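Intradiol ring-cleavage dioxygenase (Streptomyces sp. SirexAA-E, PDB 4ILV) probably uses a bound iron(III) ion to cleave catechol-type aromatic rings between their two hydroxyl-bearing carbons, in a secreted fusion with a carbohydrate-binding module. Local coordinates at residues 54-59 / 115-120; 70-75 / 179-184; 80-85 / 106-111; 146-151 / 159-164. One frame throughout, in Å; residues are numbered along the deposited sequence.

Interaction 1. Residues 54-59 / 115-120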
loop_
_atom_site.group_PDB
_atom_site.type_symbol
_atom_site.label_atom_id
_atom_site.label_comp_id
_atom_site.label_asym_id
_atom_site.label_seq_id
_atom_site.Cartn_x
_atom_site.Cartn_y
_atom_site.Cartn_z
ATOM N N SER A 54 8.203 -5.440 6.895
ATOM C CA SER A 54 7.233 -5.981 7.837
ATOM C C SER A 54 6.817 -4.933 8.866
ATOM O O SER A 54 7.665 -4.334 9.519
ATOM C CB SER A 54 7.805 -7.213 8.534
ATOM O OG SER A 54 6.887 -7.727 9.484
ATOM N N LEU A 55 5.512 -4.725 9.023
ATOM C CA LEU A 55 5.014 -3.719 9.954
ATOM C C LEU A 55 4.471 -4.356 11.220
ATOM O O LEU A 55 4.031 -3.657 12.124
ATOM C CB LEU A 55 3.880 -2.915 9.311
ATOM C CG LEU A 55 4.200 -2.232 7.980
ATOM C CD1 LEU A 55 3.007 -1.428 7.505
ATOM C CD2 LEU A 55 5.449 -1.343 8.100
ATOM N N VAL A 56 4.464 -5.684 11.274
ATOM C CA VAL A 56 3.787 -6.382 12.360
ATOM C C VAL A 56 4.598 -7.543 12.890
ATOM O O VAL A 56 5.576 -7.960 12.276
ATOM C CB VAL A 56 2.431 -6.941 11.916
ATOM C CG1 VAL A 56 1.557 -5.828 11.355
ATOM C CG2 VAL A 56 2.621 -8.047 10.867
ATOM N N THR A 57 4.181 -8.059 14.041
ATOM C CA THR A 57 4.706 -9.316 14.551
ATOM C C THR A 57 3.534 -10.277 14.760
ATOM O O THR A 57 2.384 -9.954 14.444
ATOM C CB THR A 57 5.452 -9.137 15.892
ATOM O OG1 THR A 57 4.512 -9.133 16.964
ATOM C CG2 THR A 57 6.246 -7.842 15.910
ATOM N N SER A 58 3.833 -11.457 15.289
ATOM C CA SER A 58 2.809 -12.432 15.642
ATOM C C SER A 58 1.902 -11.887 16.744
ATOM O O SER A 58 0.731 -12.252 16.837
ATOM C CB SER A 58 3.472 -13.727 16.105
ATOM O OG SER A 58 4.509 -14.090 15.211
ATOM N N SER A 59 2.457 -11.006 17.572
ATOM C CA SER A 59 1.737 -10.396 18.687
ATOM C C SER A 59 0.912 -9.145 18.311
ATOM O O SER A 59 0.132 -8.641 19.114
ATOM C CB SER A 59 2.729 -10.048 19.777
ATOM O OG SER A 59 3.839 -9.396 19.196
ATOM N N THR A 115 7.128 -6.648 -1.201
ATOM C CA THR A 115 6.288 -7.371 -0.257
ATOM C C THR A 115 6.049 -6.529 0.980
ATOM O O THR A 115 6.965 -5.873 1.474
ATOM C CB THR A 115 6.934 -8.676 0.217
ATOM O OG1 THR A 115 7.609 -9.304 -0.874
ATOM C CG2 THR A 115 5.871 -9.602 0.745
ATOM N N LEU A 116 4.823 -6.572 1.486
ATOM C CA LEU A 116 4.475 -5.838 2.701
ATOM C C LEU A 116 3.728 -6.759 3.636
ATOM O O LEU A 116 2.637 -7.221 3.306
ATOM C CB LEU A 116 3.580 -4.653 2.380
ATOM C CG LEU A 116 3.170 -3.834 3.617
ATOM C CD1 LEU A 116 4.348 -3.056 4.146
ATOM C CD2 LEU A 116 2.045 -2.900 3.259
ATOM N N ARG A 117 4.322 -7.056 4.788
ATOM C CA ARG A 117 3.631 -7.865 5.786
ATOM C C ARG A 117 2.985 -6.949 6.813
ATOM O O ARG A 117 3.678 -6.163 7.466
ATOM C CB ARG A 117 4.585 -8.820 6.487
ATOM C CG ARG A 117 3.851 -9.743 7.453
ATOM C CD ARG A 117 4.812 -10.475 8.370
ATOM N NE ARG A 117 4.111 -11.174 9.447
ATOM C CZ ARG A 117 4.708 -11.620 10.548
ATOM N NH1 ARG A 117 6.012 -11.428 10.712
ATOM N NH2 ARG A 117 4.005 -12.246 11.488
ATOM N N THR A 118 1.671 -7.057 6.975
ATOM C CA THR A 118 0.957 -6.086 7.806
ATOM C C THR A 118 -0.297 -6.741 8.384
ATOM O O THR A 118 -0.370 -7.963 8.445
ATOM C CB THR A 118 0.645 -4.798 6.969
ATOM O OG1 THR A 118 0.075 -3.784 7.801
ATOM C CG2 THR A 118 -0.291 -5.098 5.778
ATOM N N ILE A 119 -1.262 -5.955 8.856
ATOM C CA ILE A 119 -2.582 -6.520 9.173
ATOM C C ILE A 119 -3.624 -5.738 8.393
ATOM O O ILE A 119 -3.332 -4.659 7.888
ATOM C CB ILE A 119 -2.919 -6.554 10.720
ATOM C CG1 ILE A 119 -2.547 -5.247 11.413
ATOM C CG2 ILE A 119 -2.139 -7.674 11.407
ATOM C CD1 ILE A 119 -3.499 -4.086 11.163
ATOM N N VAL A 120 -4.828 -6.273 8.287
ATOM C CA VAL A 120 -5.870 -5.586 7.539
ATOM C C VAL A 120 -6.185 -4.300 8.290
ATOM O O VAL A 120 -6.511 -4.352 9.472
ATOM C CB VAL A 120 -7.121 -6.473 7.429
ATOM C CG1 VAL A 120 -8.252 -5.740 6.733
ATOM C CG2 VAL A 120 -6.783 -7.781 6.676
#
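In the beta sandwich of this intradiol dioxygenase domain, the loop that leads into strand 64-72 runs over strand 113-119, an outermost strand of its sheet, and meets it through a single beta bridge between Ser54 and Arg117. The backbone N-H of Leu55 closes that bridge on Arg117 O, 2.8 Å from N to O, with an almost linear angle of 176° at the hydrogen and an approach nearly along the C=O axis. Three side chains of the loop then settle on four successive residues, Leu116 to Ile119. Leu55 crosses Leu116 obliquely, its CG lying 3.9 Å from Leu116 CD1, and lies side by side with Thr118, pointing the same way, its CD1 nearest Thr118 OG1. The hydroxyl of Thr118 is satisfied elsewhere, by Gln88 OE1. Val56 faces the strand and splits its two methyls. CG1, anti to the carbonyl carbon, rests on the backbone of Thr118 at 3.6 Å from its CA and also reaches the CG2 methyl of Ile119, with Phe102 packing against the same three residues. CG2, in the crowded position between N and C, instead serves Arg117. That arginine starts with CG anti to the backbone N (chi1 -176°) and stays extended to NE, so its aliphatic part runs alongside Ser54 and Val56, which meet it from the same side; Ser54 OG lies 3.6 Å from Arg117 CD. The guanidinium continues along the loop toward Thr57 and Ser58, and over one of its faces lies Val56 CG2, 3.7 Å from Arg117 NE.

Interaction 2. Residues 70-75 / 179-184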
loop_
_atom_site.group_PDB
_atom_site.type_symbol
_atom_site.label_atom_id
_atom_site.label_comp_id
_atom_site.label_asym_id
_atom_site.label_seq_id
_atom_site.Cartn_x
_atom_site.Cartn_y
_atom_site.Cartn_z
ATOM N N TYR A 70 4.586 -6.295 -8.223
ATOM C CA TYR A 70 5.735 -5.751 -8.930
ATOM C C TYR A 70 5.504 -4.294 -9.284
ATOM O O TYR A 70 4.366 -3.818 -9.296
ATOM C CB TYR A 70 5.991 -6.544 -10.223
ATOM C CG TYR A 70 6.217 -8.023 -10.010
ATOM C CD1 TYR A 70 7.501 -8.543 -9.916
ATOM C CD2 TYR A 70 5.144 -8.903 -9.921
ATOM C CE1 TYR A 70 7.711 -9.903 -9.720
ATOM C CE2 TYR A 70 5.346 -10.271 -9.734
ATOM C CZ TYR A 70 6.626 -10.759 -9.631
ATOM O OH TYR A 70 6.826 -12.107 -9.435
ATOM N N VAL A 71 6.589 -3.583 -9.574
ATOM C CA VAL A 71 6.486 -2.246 -10.123
ATOM C C VAL A 71 6.963 -2.295 -11.580
ATOM O O VAL A 71 8.107 -2.656 -11.839
ATOM C CB VAL A 71 7.343 -1.235 -9.327
ATOM C CG1 VAL A 71 7.264 0.150 -9.965
ATOM C CG2 VAL A 71 6.904 -1.187 -7.838
ATOM N N PHE A 72 6.093 -1.943 -12.525
ATOM C CA PHE A 72 6.483 -1.934 -13.938
ATOM C C PHE A 72 6.606 -0.506 -14.422
ATOM O O PHE A 72 6.017 0.400 -13.836
ATOM C CB PHE A 72 5.456 -2.670 -14.800
ATOM C CG PHE A 72 5.352 -4.145 -14.498
ATOM C CD1 PHE A 72 6.268 -5.045 -15.035
ATOM C CD2 PHE A 72 4.346 -4.630 -13.671
ATOM C CE1 PHE A 72 6.180 -6.411 -14.754
ATOM C CE2 PHE A 72 4.238 -5.990 -13.386
ATOM C CZ PHE A 72 5.153 -6.885 -13.926
ATOM N N GLY A 73 7.383 -0.313 -15.485
ATOM C CA GLY A 73 7.438 0.960 -16.171
ATOM C C GLY A 73 6.601 0.917 -17.432
ATOM O O GLY A 73 5.787 0.015 -17.602
ATOM N N ARG A 74 6.829 1.879 -18.325
ATOM C CA ARG A 74 6.015 2.071 -19.525
ATOM C C ARG A 74 6.025 0.899 -20.504
ATOM O O ARG A 74 5.109 0.764 -21.319
ATOM C CB ARG A 74 6.470 3.327 -20.284
ATOM C CG ARG A 74 5.868 4.637 -19.795
ATOM C CD ARG A 74 6.109 5.765 -20.804
ATOM N NE ARG A 74 6.487 7.022 -20.151
ATOM C CZ ARG A 74 6.646 8.184 -20.781
ATOM N NH1 ARG A 74 6.442 8.269 -22.091
ATOM N NH2 ARG A 74 6.999 9.268 -20.099
ATOM N N ALA A 75 7.063 0.074 -20.470
ATOM C CA ALA A 75 7.131 -1.026 -21.429
ATOM C C ALA A 75 6.815 -2.381 -20.806
ATOM O O ALA A 75 7.207 -3.409 -21.353
ATOM C CB ALA A 75 8.472 -1.060 -22.117
ATOM N N THR A 179 -2.624 -8.885 -3.708
ATOM C CA THR A 179 -1.865 -8.829 -4.955
ATOM C C THR A 179 -2.169 -7.519 -5.683
ATOM O O THR A 179 -3.339 -7.195 -5.946
ATOM C CB THR A 179 -2.267 -9.987 -5.895
ATOM O OG1 THR A 179 -1.751 -11.226 -5.393
ATOM C CG2 THR A 179 -1.734 -9.759 -7.282
ATOM N N PHE A 180 -1.120 -6.769 -6.003
ATOM C CA PHE A 180 -1.264 -5.505 -6.715
ATOM C C PHE A 180 0.021 -5.158 -7.444
ATOM O O PHE A 180 1.102 -5.244 -6.869
ATOM C CB PHE A 180 -1.643 -4.355 -5.763
ATOM C CG PHE A 180 -1.949 -3.055 -6.480
ATOM C CD1 PHE A 180 -3.225 -2.799 -6.972
ATOM C CD2 PHE A 180 -0.954 -2.099 -6.674
ATOM C CE1 PHE A 180 -3.503 -1.610 -7.642
ATOM C CE2 PHE A 180 -1.224 -0.901 -7.335
ATOM C CZ PHE A 180 -2.494 -0.658 -7.825
ATOM N N ASP A 181 -0.098 -4.779 -8.715
ATOM C CA ASP A 181 1.042 -4.312 -9.483
ATOM C C ASP A 181 0.952 -2.814 -9.770
ATOM O O ASP A 181 -0.100 -2.314 -10.177
ATOM C CB ASP A 181 1.147 -5.087 -10.815
ATOM C CG ASP A 181 1.580 -6.538 -10.621
ATOM O OD1 ASP A 181 2.119 -6.881 -9.537
ATOM O OD2 ASP A 181 1.381 -7.351 -11.552
ATOM N N PHE A 182 2.066 -2.106 -9.598
ATOM C CA PHE A 182 2.126 -0.691 -9.950
ATOM C C PHE A 182 2.634 -0.557 -11.383
ATOM O O PHE A 182 3.482 -1.336 -11.827
ATOM C CB PHE A 182 3.085 0.078 -9.039
ATOM C CG PHE A 182 2.680 0.092 -7.583
ATOM C CD1 PHE A 182 2.938 -0.995 -6.764
ATOM C CD2 PHE A 182 2.077 1.213 -7.032
ATOM C CE1 PHE A 182 2.582 -0.968 -5.414
ATOM C CE2 PHE A 182 1.719 1.243 -5.679
ATOM C CZ PHE A 182 1.968 0.152 -4.878
ATOM N N VAL A 183 2.114 0.433 -12.099
ATOM C CA VAL A 183 2.683 0.831 -13.383
ATOM C C VAL A 183 2.973 2.326 -13.291
ATOM O O VAL A 183 2.058 3.127 -13.109
ATOM C CB VAL A 183 1.720 0.543 -14.530
ATOM C CG1 VAL A 183 2.316 1.019 -15.861
ATOM C CG2 VAL A 183 1.435 -0.937 -14.594
ATOM N N LEU A 184 4.250 2.687 -13.354
ATOM C CA LEU A 184 4.670 4.072 -13.250
ATOM C C LEU A 184 5.043 4.630 -14.619
ATOM O O LEU A 184 5.531 3.902 -15.486
ATOM C CB LEU A 184 5.887 4.189 -12.337
ATOM C CG LEU A 184 5.755 3.592 -10.942
ATOM C CD1 LEU A 184 7.052 3.807 -10.172
ATOM C CD2 LEU A 184 4.577 4.204 -10.221
#
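Parallel pairing of strands 64-72 and 175-183 forms the middle of the four-stranded mixed sheet, with Val71 opposite Phe182 and Phe72 opposite Val183. Phe72 is held through both its N and its O by the one strand: its N donates to Phe182 O at 2.8 Å, and its O accepts from Leu184 N at 2.9 Å. Phe182 N continues the pattern to Tyr70 O. At the start of the pair a side chain takes over, as Asp181 OD1 accepts from Tyr70 N at 2.9 Å, the donor standing 40° out of the carboxylate plane. Its other oxygen, OD2, meets the edge of the Phe72 ring 3.7 Å from CE2, the ring and carboxylate planes being 75° apart. An alanine at Asp181 would remove both carboxylate contacts and would probably loosen the backbone of Tyr70 and the seating of the Phe72 ring. On the face carrying Val71 and Phe182, the two methyls of Val71 part company: CG1 lies 3.7 Å from Leu184 CD1, and CG2 approaches Phe182 CD1. Phe182 also takes Phe180 CE2 over the centre of one face and meets Phe114 edge-to-face, an aromatic cluster in the hydrophobic interior of a two-sheet beta sandwich.

Interaction 3. Residues 80-85 / 106-111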
loop_
_atom_site.group_PDB
_atom_site.type_symbol
_atom_site.label_atom_id
_atom_site.label_comp_id
_atom_site.label_asym_id
_atom_site.label_seq_id
_atom_site.Cartn_x
_atom_site.Cartn_y
_atom_site.Cartn_z
ATOM N N THR A 80 13.664 -1.458 -11.072
ATOM C CA THR A 80 14.506 -1.728 -9.920
ATOM C C THR A 80 14.758 -0.435 -9.124
ATOM O O THR A 80 14.734 0.664 -9.677
ATOM C CB THR A 80 15.838 -2.378 -10.369
ATOM O OG1 THR A 80 16.497 -2.973 -9.247
ATOM C CG2 THR A 80 16.749 -1.352 -11.026
ATOM N N GLY A 81 14.958 -0.563 -7.816
ATOM C CA GLY A 81 15.269 0.586 -6.987
ATOM C C GLY A 81 14.127 1.572 -6.786
ATOM O O GLY A 81 14.348 2.727 -6.428
ATOM N N VAL A 82 12.897 1.132 -7.007
ATOM C CA VAL A 82 11.762 2.011 -6.759
ATOM C C VAL A 82 11.495 2.088 -5.269
ATOM O O VAL A 82 11.419 1.057 -4.608
ATOM C CB VAL A 82 10.498 1.523 -7.466
ATOM C CG1 VAL A 82 9.305 2.428 -7.120
ATOM C CG2 VAL A 82 10.737 1.450 -8.981
ATOM N N LEU A 83 11.353 3.307 -4.750
ATOM C CA LEU A 83 10.972 3.524 -3.351
ATOM C C LEU A 83 9.456 3.359 -3.164
ATOM O O LEU A 83 8.664 4.012 -3.840
ATOM C CB LEU A 83 11.435 4.917 -2.905
ATOM C CG LEU A 83 11.151 5.486 -1.503
ATOM C CD1 LEU A 83 9.739 6.035 -1.321
ATOM C CD2 LEU A 83 11.488 4.466 -0.427
ATOM N N LEU A 84 9.060 2.460 -2.263
ATOM C CA LEU A 84 7.666 2.313 -1.864
ATOM C C LEU A 84 7.518 2.594 -0.362
ATOM O O LEU A 84 8.099 1.898 0.454
ATOM C CB LEU A 84 7.166 0.905 -2.173
ATOM C CG LEU A 84 7.150 0.559 -3.668
ATOM C CD1 LEU A 84 6.929 -0.923 -3.845
ATOM C CD2 LEU A 84 6.040 1.345 -4.351
ATOM N N ASP A 85 6.742 3.609 -0.022
ATOM C CA ASP A 85 6.607 4.070 1.353
ATOM C C ASP A 85 5.152 3.888 1.755
ATOM O O ASP A 85 4.282 4.614 1.282
ATOM C CB ASP A 85 7.025 5.542 1.421
ATOM C CG ASP A 85 7.090 6.096 2.857
ATOM O OD1 ASP A 85 7.079 5.303 3.824
ATOM O OD2 ASP A 85 7.172 7.338 3.008
ATOM N N GLN A 106 10.393 0.635 1.571
ATOM C CA GLN A 106 11.267 -0.371 0.981
ATOM C C GLN A 106 11.614 0.008 -0.452
ATOM O O GLN A 106 11.021 0.921 -1.021
ATOM C CB GLN A 106 10.585 -1.737 0.982
ATOM C CG GLN A 106 9.320 -1.786 0.118
ATOM C CD GLN A 106 8.592 -3.102 0.233
ATOM O OE1 GLN A 106 8.856 -4.038 -0.523
ATOM N NE2 GLN A 106 7.652 -3.182 1.174
ATOM N N PHE A 107 12.582 -0.702 -1.025
ATOM C CA PHE A 107 12.998 -0.496 -2.410
ATOM C C PHE A 107 12.809 -1.780 -3.198
ATOM O O PHE A 107 13.030 -2.876 -2.668
ATOM C CB PHE A 107 14.464 -0.062 -2.475
ATOM C CG PHE A 107 14.714 1.279 -1.860
ATOM C CD1 PHE A 107 14.737 2.422 -2.644
ATOM C CD2 PHE A 107 14.903 1.404 -0.493
ATOM C CE1 PHE A 107 14.959 3.671 -2.078
ATOM C CE2 PHE A 107 15.122 2.648 0.080
ATOM C CZ PHE A 107 15.152 3.781 -0.719
ATOM N N THR A 108 12.373 -1.663 -4.452
ATOM C CA THR A 108 12.185 -2.862 -5.258
ATOM C C THR A 108 13.533 -3.453 -5.622
ATOM O O THR A 108 14.493 -2.723 -5.897
ATOM C CB THR A 108 11.385 -2.604 -6.556
ATOM O OG1 THR A 108 12.021 -1.574 -7.320
ATOM C CG2 THR A 108 9.955 -2.230 -6.255
ATOM N N GLY A 109 13.599 -4.780 -5.641
ATOM C CA GLY A 109 14.827 -5.457 -6.005
ATOM C C GLY A 109 15.032 -5.571 -7.504
ATOM O O GLY A 109 14.359 -4.908 -8.300
ATOM N N ALA A 110 15.980 -6.420 -7.883
ATOM C CA ALA A 110 16.311 -6.632 -9.281
ATOM C C ALA A 110 15.099 -7.092 -10.085
ATOM O O ALA A 110 14.919 -6.693 -11.232
ATOM C CB ALA A 110 17.437 -7.641 -9.400
ATOM N N ASP A 111 14.248 -7.904 -9.472
ATOM C CA ASP A 111 13.091 -8.425 -10.177
ATOM C C ASP A 111 11.917 -7.440 -10.178
ATOM O O ASP A 111 10.873 -7.713 -10.758
ATOM C CB ASP A 111 12.680 -9.786 -9.599
ATOM C CG ASP A 111 12.222 -9.706 -8.150
ATOM O OD1 ASP A 111 12.344 -8.628 -7.523
ATOM O OD2 ASP A 111 11.735 -10.737 -7.635
#
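The two segments run antiparallel, 165° apart end to end, with Leu84 and Gln106 as a hydrogen-bonded pair and Leu83 and Phe107 as a non-hydrogen-bonded one. Leu84 N points almost straight at Gln106 O, 2.8 Å away with 175° at the hydrogen, and Gln106 N returns a bond to Leu84 O. Beyond the regular strands the pairing goes on, since Thr108 N reaches a lone pair of Val82 O and Gly81 N donates to Thr108 O from above the carbonyl plane. With Thr108 OG1 in the crowded position between N and C (chi1 56°), the hydroxyl accepts from Val82 N at 2.9 Å and is also bonded to Leu79 O, so it stitches the turn before strand 83-87 to segment 106-111. At the far end Thr80 OG1 makes a weak hydrogen bond to Gly109 O, at 3.0 Å. Leu83 and Phe107 lie on one face of the sheet, where Leu83 CD2 sits over the phenyl ring in a CH-pi contact, 4.0 Å from the centroid of Phe107, while Gly81 O lies at the ring edge. On the face carrying Leu84 and Gln106, Leu84 CD1 approaches Thr108 CG2 at 4.1 Å. Val82, Leu84 and Thr108 pack on Val71 of strand 64-72, and Leu84 and Gln106 lie against Phe114 of strand 113-119, so this edge of the antiparallel sheet is joined to the mixed sheet facing it.

Interaction 4. Residues 146-151 / 159-164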
loop_
_atom_site.group_PDB
_atom_site.type_symbol
_atom_site.label_atom_id
_atom_site.label_comp_id
_atom_site.label_asym_id
_atom_site.label_seq_id
_atom_site.Cartn_x
_atom_site.Cartn_y
_atom_site.Cartn_z
ATOM N N GLN A 146 -3.377 5.217 -3.191
ATOM C CA GLN A 146 -3.913 4.315 -2.180
ATOM C C GLN A 146 -4.281 2.956 -2.769
ATOM O O GLN A 146 -4.527 2.840 -3.973
ATOM C CB GLN A 146 -5.165 4.928 -1.552
ATOM C CG GLN A 146 -4.933 6.283 -0.939
ATOM C CD GLN A 146 -6.188 6.867 -0.331
ATOM O OE1 GLN A 146 -7.088 6.135 0.095
ATOM N NE2 GLN A 146 -6.253 8.194 -0.278
ATOM N N LEU A 147 -4.339 1.937 -1.919
ATOM C CA LEU A 147 -4.814 0.625 -2.346
ATOM C C LEU A 147 -6.111 0.258 -1.639
ATOM O O LEU A 147 -6.249 0.484 -0.434
ATOM C CB LEU A 147 -3.757 -0.442 -2.068
ATOM C CG LEU A 147 -2.358 -0.137 -2.612
ATOM C CD1 LEU A 147 -1.400 -1.264 -2.257
ATOM C CD2 LEU A 147 -2.370 0.119 -4.127
ATOM N N TYR A 148 -7.051 -0.326 -2.382
ATOM C CA TYR A 148 -8.361 -0.681 -1.829
ATOM C C TYR A 148 -8.577 -2.185 -1.802
ATOM O O TYR A 148 -7.825 -2.940 -2.422
ATOM C CB TYR A 148 -9.495 -0.002 -2.604
ATOM C CG TYR A 148 -9.460 1.505 -2.498
ATOM C CD1 TYR A 148 -9.898 2.144 -1.350
ATOM C CD2 TYR A 148 -8.982 2.287 -3.542
ATOM C CE1 TYR A 148 -9.870 3.519 -1.238
ATOM C CE2 TYR A 148 -8.947 3.669 -3.438
ATOM C CZ TYR A 148 -9.391 4.275 -2.271
ATOM O OH TYR A 148 -9.371 5.643 -2.138
ATOM N N PHE A 149 -9.619 -2.596 -1.080
ATOM C CA PHE A 149 -9.939 -3.994 -0.832
ATOM C C PHE A 149 -11.212 -4.385 -1.548
ATOM O O PHE A 149 -12.173 -3.616 -1.553
ATOM C CB PHE A 149 -10.126 -4.227 0.683
ATOM C CG PHE A 149 -8.853 -4.098 1.458
ATOM C CD1 PHE A 149 -8.196 -5.222 1.924
ATOM C CD2 PHE A 149 -8.287 -2.854 1.680
ATOM C CE1 PHE A 149 -6.997 -5.108 2.617
ATOM C CE2 PHE A 149 -7.093 -2.728 2.382
ATOM C CZ PHE A 149 -6.446 -3.862 2.848
ATOM N N PRO A 150 -11.235 -5.596 -2.133
ATOM C CA PRO A 150 -12.408 -6.063 -2.869
ATOM C C PRO A 150 -13.557 -6.384 -1.928
ATOM O O PRO A 150 -13.338 -6.938 -0.853
ATOM C CB PRO A 150 -11.907 -7.349 -3.541
ATOM C CG PRO A 150 -10.846 -7.854 -2.622
ATOM C CD PRO A 150 -10.164 -6.609 -2.099
ATOM N N GLY A 151 -14.769 -6.035 -2.342
ATOM C CA GLY A 151 -15.974 -6.474 -1.663
ATOM C C GLY A 151 -16.340 -5.697 -0.414
ATOM O O GLY A 151 -17.235 -6.097 0.323
ATOM N N ALA A 159 -16.552 8.248 -1.933
ATOM C CA ALA A 159 -16.343 8.894 -3.226
ATOM C C ALA A 159 -14.896 8.814 -3.707
ATOM O O ALA A 159 -14.627 8.932 -4.900
ATOM C CB ALA A 159 -16.800 10.343 -3.169
ATOM N N LEU A 160 -13.964 8.615 -2.780
ATOM C CA LEU A 160 -12.553 8.541 -3.142
ATOM C C LEU A 160 -12.187 7.196 -3.762
ATOM O O LEU A 160 -11.137 7.060 -4.380
ATOM C CB LEU A 160 -11.677 8.774 -1.914
ATOM C CG LEU A 160 -11.082 10.162 -1.690
ATOM C CD1 LEU A 160 -12.166 11.163 -1.330
ATOM C CD2 LEU A 160 -10.021 10.097 -0.600
ATOM N N PHE A 161 -13.056 6.207 -3.586
ATOM C CA PHE A 161 -12.780 4.854 -4.047
ATOM C C PHE A 161 -12.594 4.816 -5.553
ATOM O O PHE A 161 -13.296 5.504 -6.282
ATOM C CB PHE A 161 -13.906 3.897 -3.645
ATOM C CG PHE A 161 -13.788 2.551 -4.279
ATOM C CD1 PHE A 161 -12.892 1.622 -3.784
ATOM C CD2 PHE A 161 -14.545 2.226 -5.400
ATOM C CE1 PHE A 161 -12.761 0.378 -4.379
ATOM C CE2 PHE A 161 -14.418 0.982 -6.007
ATOM C CZ PHE A 161 -13.519 0.055 -5.496
ATOM N N ASP A 162 -11.632 4.020 -6.009
ATOM C CA ASP A 162 -11.361 3.858 -7.435
ATOM C C ASP A 162 -11.048 2.390 -7.713
ATOM O O ASP A 162 -10.029 1.877 -7.250
ATOM C CB ASP A 162 -10.166 4.727 -7.834
ATOM C CG ASP A 162 -9.869 4.695 -9.339
ATOM O OD1 ASP A 162 -10.472 3.889 -10.080
ATOM O OD2 ASP A 162 -8.983 5.466 -9.766
ATOM N N PRO A 163 -11.913 1.709 -8.482
ATOM C CA PRO A 163 -11.728 0.288 -8.801
ATOM C C PRO A 163 -10.376 -0.013 -9.453
ATOM O O PRO A 163 -9.915 -1.147 -9.365
ATOM C CB PRO A 163 -12.868 -0.005 -9.781
ATOM C CG PRO A 163 -13.309 1.328 -10.271
ATOM C CD PRO A 163 -13.120 2.251 -9.119
ATOM N N ALA A 164 -9.747 0.974 -10.090
ATOM C CA ALA A 164 -8.416 0.756 -10.669
ATOM C C ALA A 164 -7.356 0.557 -9.577
ATOM O O ALA A 164 -6.271 0.049 -9.840
ATOM C CB ALA A 164 -8.022 1.912 -11.584
#
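Next to the iron site, the end of strand 143-148 is overlaid by the loop 159-164, and Tyr148 carries nearly all of the contact. Its side chain points at the loop with CG anti to the carbonyl carbon (chi1 -64°), laying one ring face beneath Phe161. The two rings form an edge-to-face (T-shaped) pair with centroids 5.2 Å apart and planes at 66°. The CD1 edge of Phe161 does the touching, displaced toward the rim of the tyrosine ring and 3.7 Å from Tyr148 CG; the neighbouring CE1 rests on Tyr148 CB. Phe161 CA also stands over that face, 4.2 Å from the centroid of the Tyr148 ring, so the backbone and side chain of one residue both bear on it. Phe161 achieves this with CG anti to its backbone N (chi1 171°), and the two side chains slide past each other in opposite directions. At the tip, Tyr148 OH comes within 3.2 Å of Leu160 O, but the two oxygens are joined through Gln39, whose OE1 bonds the hydroxyl and whose NE2 bonds the carbonyl. A leucine at Tyr148 would lose the flat platform for Phe161 and the hydroxyl link to Gln39, and would probably leave the loop less firmly placed. Gln146, on the same side of the strand, is held by Arg127 and packs on His130 and His132, both ligands of the iron. Tyr148 too touches His130 and so lies, with Phe161 packed behind it, in the second shell of the two-histidine, two-tyrosine iron(III) centre characteristic of intradiol dioxygenases.

Overall arrangement
From the N terminus, residues 54-59 come first and are met again by strand 113-119 in interaction 1, closing a loop that encloses interaction 3, the pairing of 80-85 with 106-111. Interaction 2 opens at 70-75, inside that loop, and closes only at 179-184, so it crosses interaction 1 while nesting both interaction 3 and interaction 4. Interaction 4 is a local closure of 146-151 on 159-164, in series after interactions 1 and 3. Interactions 1 and 2 reach the mixed sheet, interactions 3 and 4 the antiparallel one. Interactions 2 and 3 pack together across the sandwich, their centres about 11 Å apart, and Phe180 meets Leu147 to join interaction 2 to interaction 4.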